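Local coordinates for protein HI1317 (Haemophilus influenzae, PDB 1JOV) that probably interconverts the alpha and beta anomers of D-glucose 6-phosphate, at residues H216-S221 and S261-I266; L95-H100 and E113-L118; S188-C193 and V224-W229; T10-L15 and L26-G31. All blocks are in the same frame, centred on the assembly; numbering follows the deposited sequence.

Interaction 1. Residues H216-S221 and S261-I266; sequences HHHNAS and SLSVEI
His217 and Val264 form a non-hydrogen-bonded pair between antiparallel strands in a large sheet of the galactose mutarotase-like beta fold. The flanking pairs, His216 with Glu265 and His218 with Ser263, are hydrogen-bonded. His216 N bonds to Glu265 O at 2.9 Å.

The His217 side chain can be followed outward. His217 CB lies 4.0 Å from Ser263 O. CG stands beside the backbone N (chi1 -51°), and the side chain runs next to that of Val264, pointing the same way. Val264 CG2 meets the ring obliquely, 3.7 Å from His217 ND1 and 3.9 Å from His217 CE1. Both ring nitrogens bond elsewhere, ND1 to Thr249 OG1 and NE2 to Asn202 OD1. These two bonds should fix the ring rotation. The His217 side chain is about 7 Å from that of Glu248, a predicted active-site residue.

His218 and Ser263 point to the other face. Ser263 OG sits near the ring plane, 3.3 Å from His218 CD2, and is hydrogen-bonded to His134 NE2. Past the strand end, Asn219 ND2 makes a weak hydrogen bond to Ser261 O. A water joins Asn219 ND2, at 3.0 Å, to Ser261 OG.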
# COMPACT_ATOMS: atom_id res chain seq x y z
N HIS A 216 -0.44 -5.18 11.66
CA HIS A 216 -0.50 -6.64 11.90
C HIS A 216 -0.49 -7.33 10.53
O HIS A 216 -1.54 -7.35 9.86
CB HIS A 216 -1.75 -6.99 12.68
CG HIS A 216 -1.69 -8.34 13.34
ND1 HIS A 216 -2.52 -8.69 14.39
CD2 HIS A 216 -0.90 -9.42 13.11
CE1 HIS A 216 -2.25 -9.92 14.77
NE2 HIS A 216 -1.27 -10.39 14.02
N HIS A 217 0.68 -7.85 10.12
CA HIS A 217 0.81 -8.50 8.80
C HIS A 217 0.36 -9.98 8.87
O HIS A 217 0.35 -10.55 9.95
CB HIS A 217 2.24 -8.43 8.31
CG HIS A 217 2.82 -7.05 8.35
ND1 HIS A 217 2.86 -6.21 7.24
CD2 HIS A 217 3.36 -6.34 9.38
CE1 HIS A 217 3.43 -5.08 7.58
NE2 HIS A 217 3.76 -5.13 8.89
N HIS A 218 -0.03 -10.57 7.75
CA HIS A 218 -0.32 -12.03 7.72
C HIS A 218 0.35 -12.66 6.51
O HIS A 218 0.29 -12.12 5.42
CB HIS A 218 -1.80 -12.34 7.67
CG HIS A 218 -2.49 -11.63 8.82
ND1 HIS A 218 -2.61 -12.20 10.07
CD2 HIS A 218 -3.11 -10.42 8.88
CE1 HIS A 218 -3.28 -11.36 10.86
NE2 HIS A 218 -3.60 -10.29 10.16
N ASN A 219 0.98 -13.78 6.72
CA ASN A 219 1.66 -14.48 5.62
C ASN A 219 2.77 -13.75 4.87
O ASN A 219 3.07 -14.13 3.75
CB ASN A 219 0.66 -15.06 4.62
CG ASN A 219 -0.30 -15.97 5.26
OD1 ASN A 219 0.08 -16.77 6.15
ND2 ASN A 219 -1.55 -15.90 4.84
N ALA A 220 3.41 -12.76 5.54
CA ALA A 220 4.53 -12.04 4.96
C ALA A 220 5.77 -12.92 5.14
O ALA A 220 5.87 -13.62 6.14
CB ALA A 220 4.71 -10.68 5.60
N SER A 221 6.71 -12.80 4.26
CA SER A 221 7.98 -13.46 4.46
C SER A 221 9.05 -12.38 4.62
O SER A 221 10.04 -12.61 5.31
CB SER A 221 8.30 -14.44 3.32
OG SER A 221 8.19 -13.80 2.06
N SER A 261 -2.66 -16.12 0.06
CA SER A 261 -2.77 -14.69 0.20
C SER A 261 -1.74 -14.06 1.10
O SER A 261 -1.00 -14.78 1.84
CB SER A 261 -4.16 -14.37 0.72
OG SER A 261 -4.27 -15.01 1.95
N LEU A 262 -1.66 -12.73 1.09
CA LEU A 262 -0.84 -12.04 2.03
C LEU A 262 -1.66 -10.80 2.37
O LEU A 262 -2.37 -10.26 1.52
CB LEU A 262 0.56 -11.78 1.50
CG LEU A 262 0.81 -10.53 0.64
CD1 LEU A 262 2.29 -10.25 0.51
CD2 LEU A 262 0.18 -10.69 -0.74
N SER A 263 -1.58 -10.35 3.62
CA SER A 263 -2.35 -9.20 3.96
C SER A 263 -1.73 -8.37 5.05
O SER A 263 -0.74 -8.78 5.66
CB SER A 263 -3.74 -9.62 4.41
OG SER A 263 -3.68 -10.36 5.62
N VAL A 264 -2.34 -7.22 5.29
CA VAL A 264 -1.93 -6.31 6.36
C VAL A 264 -3.16 -5.66 6.97
O VAL A 264 -4.14 -5.32 6.29
CB VAL A 264 -0.93 -5.23 5.87
CG1 VAL A 264 -1.59 -4.31 4.87
CG2 VAL A 264 -0.36 -4.44 7.06
N GLU A 265 -3.06 -5.53 8.24
CA GLU A 265 -4.09 -4.85 9.01
C GLU A 265 -3.46 -3.58 9.61
O GLU A 265 -2.49 -3.64 10.37
CB GLU A 265 -4.63 -5.75 10.17
CG GLU A 265 -5.74 -5.11 10.97
CD GLU A 265 -6.14 -5.91 12.24
OE1 GLU A 265 -6.96 -6.86 12.10
OE2 GLU A 265 -5.65 -5.57 13.36
N ILE A 266 -3.97 -2.43 9.20
CA ILE A 266 -3.53 -1.08 9.60
C ILE A 266 -4.47 -0.43 10.63
O ILE A 266 -5.70 -0.48 10.49
CB ILE A 266 -3.42 -0.17 8.34
CG1 ILE A 266 -2.88 -0.96 7.15
CG2 ILE A 266 -2.52 1.02 8.64
CD1 ILE A 266 -2.38 -0.09 6.02
O HOH W 1 -5.09 -9.03 11.63
O HOH W 2 -3.13 -13.50 4.04

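Interaction 2. Residues L95-H100 and E113-L118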
# COMPACT_ATOMS: atom_id res chain seq x y z
N LEU A 95 -6.34 -2.13 -15.02
CA LEU A 95 -7.62 -1.81 -14.40
C LEU A 95 -8.14 -3.11 -13.79
O LEU A 95 -8.23 -4.15 -14.45
CB LEU A 95 -8.71 -1.44 -15.46
CG LEU A 95 -8.51 0.01 -15.78
CD1 LEU A 95 -9.24 0.36 -17.10
CD2 LEU A 95 -9.05 0.77 -14.65
N TRP A 96 -8.53 -2.99 -12.54
CA TRP A 96 -9.30 -4.06 -11.86
C TRP A 96 -10.81 -3.72 -11.85
O TRP A 96 -11.18 -2.52 -12.00
CB TRP A 96 -8.79 -4.18 -10.44
CG TRP A 96 -7.34 -4.58 -10.30
CD1 TRP A 96 -6.17 -4.01 -10.88
CD2 TRP A 96 -6.86 -5.58 -9.38
NE1 TRP A 96 -5.07 -4.68 -10.41
CE2 TRP A 96 -5.48 -5.65 -9.50
CE3 TRP A 96 -7.50 -6.48 -8.53
CZ2 TRP A 96 -4.68 -6.46 -8.70
CZ3 TRP A 96 -6.73 -7.37 -7.73
CH2 TRP A 96 -5.31 -7.40 -7.88
N GLN A 97 -11.64 -4.70 -11.52
CA GLN A 97 -13.06 -4.46 -11.40
C GLN A 97 -13.50 -4.59 -9.94
O GLN A 97 -12.97 -5.37 -9.19
CB GLN A 97 -13.83 -5.48 -12.22
CG GLN A 97 -13.77 -5.21 -13.76
CD GLN A 97 -12.40 -5.45 -14.32
OE1 GLN A 97 -11.83 -4.59 -15.08
NE2 GLN A 97 -11.81 -6.59 -13.98
N LEU A 98 -14.50 -3.78 -9.55
CA LEU A 98 -15.10 -3.89 -8.20
C LEU A 98 -16.12 -5.04 -8.33
O LEU A 98 -17.13 -4.93 -9.08
CB LEU A 98 -15.82 -2.61 -7.88
CG LEU A 98 -16.62 -2.64 -6.57
CD1 LEU A 98 -15.71 -2.64 -5.34
CD2 LEU A 98 -17.54 -1.39 -6.52
N SER A 99 -15.84 -6.18 -7.71
CA SER A 99 -16.70 -7.34 -7.88
C SER A 99 -17.69 -7.50 -6.73
O SER A 99 -18.66 -8.25 -6.82
CB SER A 99 -15.78 -8.55 -7.97
OG SER A 99 -14.87 -8.54 -6.94
N HIS A 100 -17.43 -6.84 -5.65
CA HIS A 100 -18.35 -6.88 -4.53
C HIS A 100 -18.21 -5.76 -3.55
O HIS A 100 -17.13 -5.28 -3.23
CB HIS A 100 -18.10 -8.21 -3.84
CG HIS A 100 -18.66 -8.31 -2.47
ND1 HIS A 100 -20.00 -8.53 -2.25
CD2 HIS A 100 -18.07 -8.32 -1.24
CE1 HIS A 100 -20.22 -8.65 -0.95
NE2 HIS A 100 -19.06 -8.57 -0.32
N GLU A 113 -11.21 -7.54 -8.47
CA GLU A 113 -10.59 -8.69 -9.14
C GLU A 113 -9.80 -8.22 -10.41
O GLU A 113 -10.18 -7.19 -11.00
CB GLU A 113 -11.66 -9.69 -9.59
CG GLU A 113 -12.32 -10.35 -8.33
CD GLU A 113 -13.55 -11.13 -8.68
OE1 GLU A 113 -14.34 -10.60 -9.50
OE2 GLU A 113 -13.69 -12.27 -8.22
N LEU A 114 -8.75 -8.97 -10.71
CA LEU A 114 -7.90 -8.71 -11.88
C LEU A 114 -8.03 -9.92 -12.79
O LEU A 114 -7.95 -11.11 -12.32
CB LEU A 114 -6.42 -8.59 -11.47
CG LEU A 114 -5.43 -8.42 -12.66
CD1 LEU A 114 -5.86 -7.14 -13.34
CD2 LEU A 114 -4.02 -8.40 -12.04
N PHE A 115 -8.31 -9.68 -14.07
CA PHE A 115 -8.50 -10.76 -15.05
C PHE A 115 -7.49 -10.72 -16.16
O PHE A 115 -7.00 -9.65 -16.56
CB PHE A 115 -9.90 -10.70 -15.65
CG PHE A 115 -11.01 -10.96 -14.68
CD1 PHE A 115 -11.43 -12.28 -14.38
CD2 PHE A 115 -11.64 -9.89 -14.09
CE1 PHE A 115 -12.40 -12.49 -13.44
CE2 PHE A 115 -12.61 -10.09 -13.18
CZ PHE A 115 -13.00 -11.38 -12.82
N SER A 116 -7.17 -11.90 -16.67
CA SER A 116 -6.25 -12.11 -17.74
C SER A 116 -6.93 -11.75 -18.99
O SER A 116 -8.16 -11.58 -19.05
CB SER A 116 -5.86 -13.59 -17.87
OG SER A 116 -6.93 -14.35 -18.38
N ASP A 117 -6.11 -11.61 -20.01
CA ASP A 117 -6.67 -11.28 -21.29
C ASP A 117 -7.51 -12.41 -21.87
O ASP A 117 -8.17 -12.17 -22.86
CB ASP A 117 -5.55 -10.90 -22.27
CG ASP A 117 -4.66 -12.07 -22.60
OD1 ASP A 117 -4.68 -13.04 -21.80
OD2 ASP A 117 -3.91 -12.10 -23.63
N LEU A 118 -7.52 -13.59 -21.24
CA LEU A 118 -8.30 -14.75 -21.66
C LEU A 118 -9.59 -14.85 -20.77
O LEU A 118 -10.23 -15.91 -20.73
CB LEU A 118 -7.50 -16.04 -21.65
CG LEU A 118 -6.38 -16.08 -22.70
CD1 LEU A 118 -5.62 -17.39 -22.53
CD2 LEU A 118 -7.11 -16.07 -23.98
O HOH W 3 -9.18 -6.94 -14.60
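The Trp96 indole has Leu114 lying over one face. Leu114 CB stands 3.6 Å from the centroid of the six-membered ring, only 7° off its normal, which makes a CH-pi contact. Of the two methyls, CD1 of Leu114 lies 3.9 Å from Trp96 NE1, and CD2 is near Trp96 CZ2. Trp96 NE1 is hydrogen-bonded to Ala91 O.

The Phe115 ring is met at its edge. Gln97 NE2 lies in the ring plane, 3.3 Å from Phe115 CD2. The amide and ring planes are 32° apart. The Gln97 chain is bent at chi2 (70°), which turns CD aside from a fully extended course. Gln97 NE2 also donates to a water at 2.7 Å. That water accepts from Phe115 N as well and donates to Leu95 O, so it links the two segments where the strand pairing ends.

Gln97 and Glu113 form an antiparallel hydrogen-bonded pair. Gln97 N bonds to Glu113 O, and Glu113 N returns to Gln97 O at 2.9 Å. Glu113 CG packs 3.4 Å from Ser99 OG, which bonds weakly to Glu111 O. A classic beta bulge sets Ser99 and His100 opposite the single residue Glu111.

This is the open end of the hairpin of strands 97-104 and 107-115. Strand 97-104 is outermost in its sheet. Strand 121-129 pairs with the far side of 107-115, and its Ala123 and Val125 touch Trp96.

Interaction 3. Residues S188-C193 and V224-W229; sequences SENVDC and VLWNPW
Val191 and Asn227 are joined by two backbone bonds, Val191 N to Asn227 O and Asn227 N to Val191 O, the latter at 2.9 Å. Cys193 and Leu225 make a second such pair, with Cys193 N bonded to Leu225 O and Leu225 N to Cys193 O. Asp192 and Trp226 form the non-hydrogen-bonded pair between them. CA-H...O contacts fill in the ladder, with Trp226 CA 3.2 Å from Val191 O.

One side chain adds a bond across the segments. Asn190 ND2 donates weakly to Asn227 O, which also accepts from Val191 N. Within its own segment, Asn227 OD1 accepts from Trp229 N at 2.9 Å, an Asx turn.

The strands belong to the seven-stranded antiparallel sheet of this galactose mutarotase-like fold, with 244-251 on the other side of 222-227. That neighbour carries Glu248, a predicted active-site residue, whose side chain is about 3 Å from that of Val224. Cys193 is disulfide-bonded to Cys170.

Trp229 takes a CH-pi contact: Glu189 CA sits over the five-membered ring, 3.5 Å from its centroid. Ser188 C lies over the same face toward the rim. With CG anti to the backbone N (chi1 -167°), Trp229 CG lies 3.4 Å from Asn190 N. At Trp226 the contact is oblique: Asp192 CG is 3.7 Å from Trp226 CD1, with the carboxylate and ring planes 54° apart.

Among apolar contacts, Val191 CG1 comes within 4.3 Å of Leu225 CD2.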
# COMPACT_ATOMS: atom_id res chain seq x y z
N SER A 188 17.27 8.68 8.76
CA SER A 188 18.06 9.89 8.68
C SER A 188 18.84 9.86 7.43
O SER A 188 19.88 10.50 7.34
CB SER A 188 19.03 9.85 9.82
OG SER A 188 19.78 8.65 9.79
N GLU A 189 18.33 9.11 6.46
CA GLU A 189 18.99 8.95 5.21
C GLU A 189 18.20 7.98 4.34
O GLU A 189 17.24 7.43 4.81
CB GLU A 189 20.41 8.44 5.41
CG GLU A 189 20.44 6.95 5.65
CD GLU A 189 21.85 6.45 5.79
OE1 GLU A 189 22.33 6.46 6.94
OE2 GLU A 189 22.45 6.06 4.77
N ASN A 190 18.59 7.85 3.10
CA ASN A 190 18.00 6.88 2.14
C ASN A 190 18.10 5.48 2.66
O ASN A 190 19.22 4.96 2.85
CB ASN A 190 18.66 6.98 0.80
CG ASN A 190 18.10 6.05 -0.22
OD1 ASN A 190 18.68 5.95 -1.32
ND2 ASN A 190 16.95 5.41 0.08
N VAL A 191 16.93 4.88 2.90
CA VAL A 191 16.82 3.53 3.39
C VAL A 191 16.02 2.68 2.40
O VAL A 191 15.00 3.12 1.87
CB VAL A 191 16.15 3.45 4.78
CG1 VAL A 191 15.94 1.99 5.28
CG2 VAL A 191 16.91 4.24 5.86
N ASP A 192 16.57 1.53 2.05
CA ASP A 192 15.95 0.61 1.09
C ASP A 192 16.36 -0.82 1.53
O ASP A 192 17.22 -1.45 0.90
CB ASP A 192 16.30 0.91 -0.37
CG ASP A 192 15.36 0.19 -1.37
OD1 ASP A 192 14.55 -0.63 -0.91
OD2 ASP A 192 15.31 0.40 -2.60
N CYS A 193 15.69 -1.33 2.55
CA CYS A 193 16.15 -2.57 3.12
C CYS A 193 15.10 -3.63 3.35
O CYS A 193 13.97 -3.35 3.72
CB CYS A 193 16.92 -2.28 4.41
SG CYS A 193 15.90 -1.95 5.84
N VAL A 224 9.77 -4.70 3.68
CA VAL A 224 10.69 -3.78 3.04
C VAL A 224 10.50 -2.37 3.66
O VAL A 224 9.38 -1.82 3.73
CB VAL A 224 10.42 -3.76 1.51
CG1 VAL A 224 11.31 -2.76 0.76
CG2 VAL A 224 10.61 -5.15 0.87
N LEU A 225 11.58 -1.77 4.15
CA LEU A 225 11.45 -0.45 4.76
C LEU A 225 12.12 0.46 3.78
O LEU A 225 13.27 0.20 3.42
CB LEU A 225 12.16 -0.42 6.09
CG LEU A 225 12.08 0.90 6.87
CD1 LEU A 225 10.67 1.22 7.31
CD2 LEU A 225 13.01 0.73 8.12
N TRP A 226 11.42 1.52 3.33
CA TRP A 226 11.95 2.37 2.25
C TRP A 226 11.58 3.86 2.35
O TRP A 226 10.44 4.20 2.55
CB TRP A 226 11.43 1.95 0.89
CG TRP A 226 11.87 2.81 -0.25
CD1 TRP A 226 13.17 3.08 -0.66
CD2 TRP A 226 11.02 3.63 -1.08
NE1 TRP A 226 13.15 3.93 -1.74
CE2 TRP A 226 11.84 4.26 -2.03
CE3 TRP A 226 9.61 3.80 -1.18
CZ2 TRP A 226 11.33 5.13 -2.99
CZ3 TRP A 226 9.10 4.67 -2.15
CH2 TRP A 226 9.94 5.29 -3.06
N ASN A 227 12.58 4.75 2.17
CA ASN A 227 12.41 6.22 2.11
C ASN A 227 13.51 6.70 1.18
O ASN A 227 14.67 6.40 1.41
CB ASN A 227 12.44 6.88 3.51
CG ASN A 227 12.13 8.41 3.45
OD1 ASN A 227 12.92 9.18 2.84
ND2 ASN A 227 10.95 8.83 3.94
N PRO A 228 13.16 7.33 0.07
CA PRO A 228 14.13 7.66 -0.96
C PRO A 228 15.04 8.84 -0.51
O PRO A 228 16.08 9.10 -1.14
CB PRO A 228 13.24 8.11 -2.13
CG PRO A 228 12.00 8.63 -1.49
CD PRO A 228 11.82 7.81 -0.27
N TRP A 229 14.61 9.54 0.50
CA TRP A 229 15.38 10.62 1.10
C TRP A 229 15.71 11.64 -0.02
O TRP A 229 14.80 12.28 -0.56
CB TRP A 229 16.60 10.04 1.86
CG TRP A 229 17.30 11.02 2.76
CD1 TRP A 229 18.41 11.75 2.44
CD2 TRP A 229 16.94 11.39 4.11
NE1 TRP A 229 18.77 12.56 3.49
CE2 TRP A 229 17.92 12.33 4.54
CE3 TRP A 229 15.92 11.01 5.00
CZ2 TRP A 229 17.86 12.95 5.75
CZ3 TRP A 229 15.90 11.59 6.26
CH2 TRP A 229 16.86 12.57 6.61

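Interaction 4. Residues T10-L15 and L26-G31; sequences TPELHL and LKHAVG
Glu12 and Leu13 meet Leu26, Lys27 and His28 at the open end of the beta hairpin of strands 13-18 and 21-28. The first segment enters through a type I turn from Thr10 to Leu13. Thr10 OG1 accepts from Glu12 N at 3.0 Å, an ST turn. Pro11 occupies the second position of the type I turn.

Glu12 does most of the touching. Glu12 O accepts from Lys27 N at 2.9 Å. The same Glu12 O takes a CA-H...O contact from Leu26 CA at 3.3 Å. Glu12 CG lies beside the backbone N (chi1 -65°), 3.4 Å from Lys27 O. The extended chain then carries the carboxylate across His28, where Glu12 OE1 and OE2 each lie 3.7 Å from His28 ND1. The carboxylate and ring planes are 51° apart, and the approach is oblique. A water donates to Glu12 OE2 and accepts from Ala29 N in the next turn, His28 to Gly31, also type I.

Leu13 and Leu26 form an antiparallel non-hydrogen-bonded pair. The methyls meet, with Leu13 CD1 4.0 Å from Leu26 CD1. His14 turns back to Pro11, its NE2 bonding to Pro11 O.

Beyond it, Leu15 bonds through its backbone to Leu6 and Lys7 of strand 3-10. On the other side, Leu26 is backbone hydrogen-bonded to Ala33 of strand 31-36. Strands 97-104 and 107-115 pack against this end: Ile103 touches Glu12 and His28, Leu110 touches Leu13, and Val108 touches Leu26.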
# COMPACT_ATOMS: atom_id res chain seq x y z
N THR A 10 -23.87 3.71 -3.98
CA THR A 10 -24.79 3.91 -2.82
C THR A 10 -24.55 5.33 -2.34
O THR A 10 -23.65 5.99 -2.85
CB THR A 10 -24.54 2.95 -1.63
OG1 THR A 10 -23.42 3.43 -0.86
CG2 THR A 10 -24.25 1.53 -2.14
N PRO A 11 -25.33 5.82 -1.37
CA PRO A 11 -25.10 7.16 -0.83
C PRO A 11 -23.71 7.30 -0.23
O PRO A 11 -23.22 8.44 -0.22
CB PRO A 11 -26.17 7.31 0.29
CG PRO A 11 -27.27 6.38 -0.16
CD PRO A 11 -26.52 5.18 -0.77
N GLU A 12 -23.11 6.18 0.20
CA GLU A 12 -21.81 6.23 0.84
C GLU A 12 -20.66 5.87 -0.11
O GLU A 12 -19.50 6.04 0.27
CB GLU A 12 -21.86 5.32 2.06
CG GLU A 12 -22.89 5.90 3.08
CD GLU A 12 -23.25 4.97 4.18
OE1 GLU A 12 -23.49 3.80 3.85
OE2 GLU A 12 -23.30 5.43 5.35
N LEU A 13 -20.94 5.48 -1.36
CA LEU A 13 -19.88 4.94 -2.25
C LEU A 13 -20.06 5.46 -3.64
O LEU A 13 -21.06 5.11 -4.31
CB LEU A 13 -19.97 3.43 -2.32
CG LEU A 13 -18.81 2.67 -2.90
CD1 LEU A 13 -17.51 2.98 -2.22
CD2 LEU A 13 -19.14 1.15 -2.76
N HIS A 14 -19.12 6.27 -4.12
CA HIS A 14 -19.23 6.82 -5.43
C HIS A 14 -18.04 6.52 -6.26
O HIS A 14 -16.95 6.34 -5.74
CB HIS A 14 -19.37 8.37 -5.42
CG HIS A 14 -20.48 8.88 -4.55
ND1 HIS A 14 -21.65 9.43 -5.06
CD2 HIS A 14 -20.58 8.95 -3.21
CE1 HIS A 14 -22.43 9.79 -4.06
NE2 HIS A 14 -21.79 9.53 -2.92
N LEU A 15 -18.24 6.53 -7.56
CA LEU A 15 -17.13 6.33 -8.50
C LEU A 15 -16.88 7.67 -9.17
O LEU A 15 -17.80 8.21 -9.76
CB LEU A 15 -17.46 5.24 -9.53
CG LEU A 15 -16.28 4.95 -10.45
CD1 LEU A 15 -15.13 4.30 -9.55
CD2 LEU A 15 -16.54 4.04 -11.58
N LEU A 26 -15.36 6.33 -0.67
CA LEU A 26 -16.18 5.84 0.41
C LEU A 26 -16.26 6.90 1.54
O LEU A 26 -15.21 7.45 1.98
CB LEU A 26 -15.43 4.67 0.97
CG LEU A 26 -16.20 4.08 2.14
CD1 LEU A 26 -17.56 3.51 1.76
CD2 LEU A 26 -15.31 3.02 2.88
N LYS A 27 -17.48 7.25 1.98
CA LYS A 27 -17.67 8.13 3.15
C LYS A 27 -18.71 7.49 4.05
O LYS A 27 -19.88 7.38 3.67
CB LYS A 27 -18.15 9.51 2.74
CG LYS A 27 -17.04 10.28 2.12
CD LYS A 27 -17.49 11.74 1.80
CE LYS A 27 -16.37 12.52 1.08
NZ LYS A 27 -15.67 11.70 0.03
N HIS A 28 -18.25 7.04 5.20
CA HIS A 28 -19.07 6.18 6.04
C HIS A 28 -18.79 6.47 7.47
O HIS A 28 -17.91 7.22 7.75
CB HIS A 28 -18.67 4.74 5.75
CG HIS A 28 -19.44 3.70 6.53
ND1 HIS A 28 -20.55 3.10 6.03
CD2 HIS A 28 -19.15 3.06 7.68
CE1 HIS A 28 -20.97 2.16 6.86
NE2 HIS A 28 -20.13 2.10 7.86
N ALA A 29 -19.63 5.95 8.34
CA ALA A 29 -19.35 6.15 9.75
C ALA A 29 -17.94 5.76 10.10
O ALA A 29 -17.27 6.44 10.90
CB ALA A 29 -20.31 5.35 10.57
N VAL A 30 -17.45 4.67 9.51
CA VAL A 30 -16.12 4.20 9.82
C VAL A 30 -14.99 5.11 9.31
O VAL A 30 -13.82 5.00 9.77
CB VAL A 30 -15.95 2.79 9.31
CG1 VAL A 30 -17.02 1.83 9.91
CG2 VAL A 30 -16.09 2.81 7.84
N GLY A 31 -15.33 6.07 8.45
CA GLY A 31 -14.35 6.98 7.96
C GLY A 31 -14.42 7.14 6.44
O GLY A 31 -15.45 6.88 5.84
O HOH W 4 -22.35 4.82 8.02

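In the fold
The four contacts sample the three antiparallel sheets of the chain. Interactions 1 and 2 share the eight-stranded sheet, with centres 22 Å apart. Interaction 3 lies in the seven-stranded sheet and interaction 4 in the five-stranded one. The segments of interactions 1 and 3 alternate along the chain; strands 211-218 and 222-227 follow each other but enter different sheets. Interaction 3 comes nearest to the predicted active site: the Trp226 side chain is about 4 Å from that of His150. In interaction 1 the Leu262 side chain is about 10 Å from that of His150. Interactions 2 and 4 lie away from this site. Their nearest atoms are about 5 Å apart. Side chains of the interaction 2 hairpin pack on interaction 4.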